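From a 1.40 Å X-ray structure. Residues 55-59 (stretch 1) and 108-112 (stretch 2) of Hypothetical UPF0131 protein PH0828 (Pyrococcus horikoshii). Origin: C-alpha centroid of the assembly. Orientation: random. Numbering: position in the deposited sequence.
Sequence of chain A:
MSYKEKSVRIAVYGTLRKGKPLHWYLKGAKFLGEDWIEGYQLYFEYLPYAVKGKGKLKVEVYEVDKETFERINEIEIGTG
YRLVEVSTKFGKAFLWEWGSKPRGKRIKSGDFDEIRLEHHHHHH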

ATOM      1  N   GLY A  55      13.655  -5.686   5.140  1.00 23.43           N
ATOM      2  CA  GLY A  55      12.422  -5.698   5.911  1.00 22.48           C
ATOM      3  C   GLY A  55      11.225  -6.270   5.175  1.00 21.65           C
ATOM      4  O   GLY A  55      11.332  -6.666   4.013  1.00 21.46           O
ATOM      5  N   LYS A  56      10.082  -6.334   5.854  1.00 19.78           N
ATOM      6  CA  LYS A  56       8.868  -6.843   5.227  1.00 19.80           C
ATOM      7  C   LYS A  56       7.740  -5.828   5.330  1.00 19.49           C
ATOM      8  O   LYS A  56       7.615  -5.101   6.316  1.00 18.63           O
ATOM      9  CB  LYS A  56       8.447  -8.191   5.827  1.00 21.33           C
ATOM     10  CG  LYS A  56       8.035  -8.173   7.282  1.00 22.22           C
ATOM     11  CD  LYS A  56       7.564  -9.558   7.708  1.00 24.60           C
ATOM     12  CE  LYS A  56       6.987  -9.543   9.116  1.00 25.83           C
ATOM     13  NZ  LYS A  56       7.965  -9.046  10.121  1.00 29.31           N
ATOM     14  N   LEU A  57       6.910  -5.806   4.298  1.00 18.54           N
ATOM     15  CA  LEU A  57       5.813  -4.860   4.194  1.00 17.05           C
ATOM     16  C   LEU A  57       4.440  -5.524   4.196  1.00 15.62           C
ATOM     17  O   LEU A  57       4.191  -6.452   3.425  1.00 17.30           O
ATOM     18  CB  LEU A  57       6.002  -4.064   2.901  1.00 16.82           C
ATOM     19  CG  LEU A  57       4.926  -3.069   2.479  1.00 15.10           C
ATOM     20  CD1 LEU A  57       5.085  -1.771   3.265  1.00 15.73           C
ATOM     21  CD2 LEU A  57       5.052  -2.816   0.980  1.00 16.08           C
ATOM     22  N   LYS A  58       3.543  -5.046   5.054  1.00 15.36           N
ATOM     23  CA  LYS A  58       2.201  -5.604   5.107  1.00 15.75           C
ATOM     24  C   LYS A  58       1.337  -4.985   4.015  1.00 14.85           C
ATOM     25  O   LYS A  58       1.291  -3.759   3.858  1.00 14.93           O
ATOM     26  CB  LYS A  58       1.553  -5.344   6.470  1.00 16.55           C
ATOM     27  CG  LYS A  58       0.228  -6.066   6.665  1.00 21.66           C
ATOM     28  CD  LYS A  58      -0.457  -5.596   7.932  1.00 24.60           C
ATOM     29  CE  LYS A  58      -1.637  -6.474   8.308  1.00 29.04           C
ATOM     30  NZ  LYS A  58      -1.209  -7.736   8.976  1.00 28.96           N
ATOM     31  N   VAL A  59       0.657  -5.839   3.261  1.00 13.50           N
ATOM     32  CA  VAL A  59      -0.221  -5.385   2.197  1.00 13.42           C
ATOM     33  C   VAL A  59      -1.561  -6.095   2.250  1.00 14.54           C
ATOM     34  O   VAL A  59      -1.707  -7.147   2.879  1.00 14.33           O
ATOM     35  CB  VAL A  59       0.372  -5.668   0.787  1.00 12.63           C
ATOM     36  CG1 VAL A  59       1.640  -4.869   0.577  1.00 13.56           C
ATOM     37  CG2 VAL A  59       0.629  -7.170   0.615  1.00 14.72           C
ATOM     38  N   LYS A 108       8.705   0.737  11.540  1.00 19.29           N
ATOM     39  CA  LYS A 108       9.429  -0.509  11.781  1.00 20.78           C
ATOM     40  C   LYS A 108       8.666  -1.805  11.570  1.00 20.05           C
ATOM     41  O   LYS A 108       9.229  -2.777  11.073  1.00 21.44           O
ATOM     42  CB  LYS A 108      10.019  -0.520  13.197  1.00 24.02           C
ATOM     43  CG  LYS A 108      10.914   0.665  13.528  1.00 27.68           C
ATOM     44  CD  LYS A 108      10.126   1.965  13.503  1.00 29.88           C
ATOM     45  CE  LYS A 108       8.840   1.851  14.315  1.00 30.54           C
ATOM     46  NZ  LYS A 108       7.900   2.957  14.014  1.00 30.69           N
ATOM     47  N   SER A 109       7.395  -1.833  11.951  1.00 18.99           N
ATOM     48  CA  SER A 109       6.604  -3.047  11.795  1.00 18.79           C
ATOM     49  C   SER A 109       6.287  -3.344  10.335  1.00 18.73           C
ATOM     50  O   SER A 109       5.913  -4.465   9.993  1.00 19.62           O
ATOM     51  CB  SER A 109       5.297  -2.935  12.581  1.00 19.96           C
ATOM     52  OG  SER A 109       4.421  -1.992  11.988  1.00 19.13           O
ATOM     53  N   GLY A 110       6.443  -2.338   9.481  1.00 17.23           N
ATOM     54  CA  GLY A 110       6.145  -2.508   8.070  1.00 16.55           C
ATOM     55  C   GLY A 110       4.645  -2.519   7.834  1.00 15.02           C
ATOM     56  O   GLY A 110       4.181  -2.830   6.739  1.00 15.59           O
ATOM     57  N   ASP A 111       3.887  -2.160   8.867  1.00 15.07           N
ATOM     58  CA  ASP A 111       2.427  -2.135   8.812  1.00 14.16           C
ATOM     59  C   ASP A 111       1.931  -0.707   9.050  1.00 13.22           C
ATOM     60  O   ASP A 111       2.155  -0.140  10.121  1.00 14.02           O
ATOM     61  CB  ASP A 111       1.877  -3.078   9.889  1.00 14.52           C
ATOM     62  CG  ASP A 111       0.370  -3.212   9.847  1.00 15.50           C
ATOM     63  OD1 ASP A 111      -0.295  -2.449   9.120  1.00 14.68           O
ATOM     64  OD2 ASP A 111      -0.161  -4.090  10.567  1.00 19.10           O
ATOM     65  N   PHE A 112       1.253  -0.143   8.053  1.00 12.85           N
ATOM     66  CA  PHE A 112       0.727   1.223   8.117  1.00 12.81           C
ATOM     67  C   PHE A 112      -0.221   1.425   9.304  1.00 13.54           C
ATOM     68  O   PHE A 112      -0.422   2.554   9.755  1.00 13.31           O
ATOM     69  CB  PHE A 112       0.027   1.546   6.784  1.00 12.39           C
ATOM     70  CG  PHE A 112      -0.213   3.022   6.522  1.00 11.98           C
ATOM     71  CD1 PHE A 112       0.712   3.996   6.899  1.00 12.06           C
ATOM     72  CD2 PHE A 112      -1.332   3.419   5.799  1.00 11.08           C
ATOM     73  CE1 PHE A 112       0.526   5.342   6.544  1.00 12.06           C
ATOM     74  CE2 PHE A 112      -1.525   4.752   5.442  1.00 13.15           C
ATOM     75  CZ  PHE A 112      -0.596   5.713   5.814  1.00 12.19           C
TER
HETATM   76  O   HOH W   1       7.896  -6.427  10.135  1.00 31.27           O
HETATM   77  O   HOH W   2       0.762  -1.538   5.482  1.00 16.05           O

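The first rule of this contact is that backbone meets backbone. K56 to V59 run as an extended strand, and the irregular segment from K108 to F112 lies along it, closest where L57 and G110 bring their CA atoms to 4.5 Å. One direct hydrogen bond joins the two: K58 N donates to G110 O over 2.9 Å, and at 176° it is almost perfectly straight. Just before it, G110 CA sits 3.5 Å from K56 O, with its hydrogen aimed at that carbonyl, a weak CA-H...O contact. The strand thus offers a carbonyl and an amide on the same side, and G110 answers both with its own CA and O.

Glycine is what lets G110 come so close. Its phi of 75° already favours a residue without a side chain, and the packing adds a second reason: an ideal CB would point toward the strand and lie 2.0 Å from K56 O, a plain clash.

Among the side chains, K58 and D111 make the main meeting. K58 directs its CA-to-CB bond toward the other stretch, and its chi1 to chi3 are all t, so the chain runs extended past the aspartate before chi4 turns to p (79°). D111 starts sideways, but chi1 at t swings its carboxylate nearer, leaving OD2 3.0 Å from K58 CD. The methylene chain, not the ammonium, makes the tightest approach; K58 NZ stays 4.1 Å from D111 OD2, where opposite charges still attract but fall short of a salt bridge. The carboxylate has another duty, capping a backbone N just past the stretch, ahead of a helix.

The strand's alternation sorts its other residues. L57 and V59 send their CA-to-CB bonds away and are buried; L57, with chi1 t and chi2 p, brings its end somewhat nearer again, whereas V59, at m, makes no contact. K56 leaves sideways with chi1 at p, runs through two t torsions and closes with chi4 at m. K56 NZ gives a 2.6 Å hydrogen bond to the oxygen of water 1, which donates in turn to S109 O at 2.8 Å, so a long lysine reaches the loop through solvent.

The CA-to-CB bond of S109 points away from the strand, and its hydroxyl bonds within and just beyond its own segment: with chi1 at p, S109 OG accepts a 3.2 Å hydrogen bond from D111 N, linking the residues before and after G110. Water 2 completes the seam, donating from its oxygen to K58 O at 2.8 Å and accepting from F112 N at 3.0 Å.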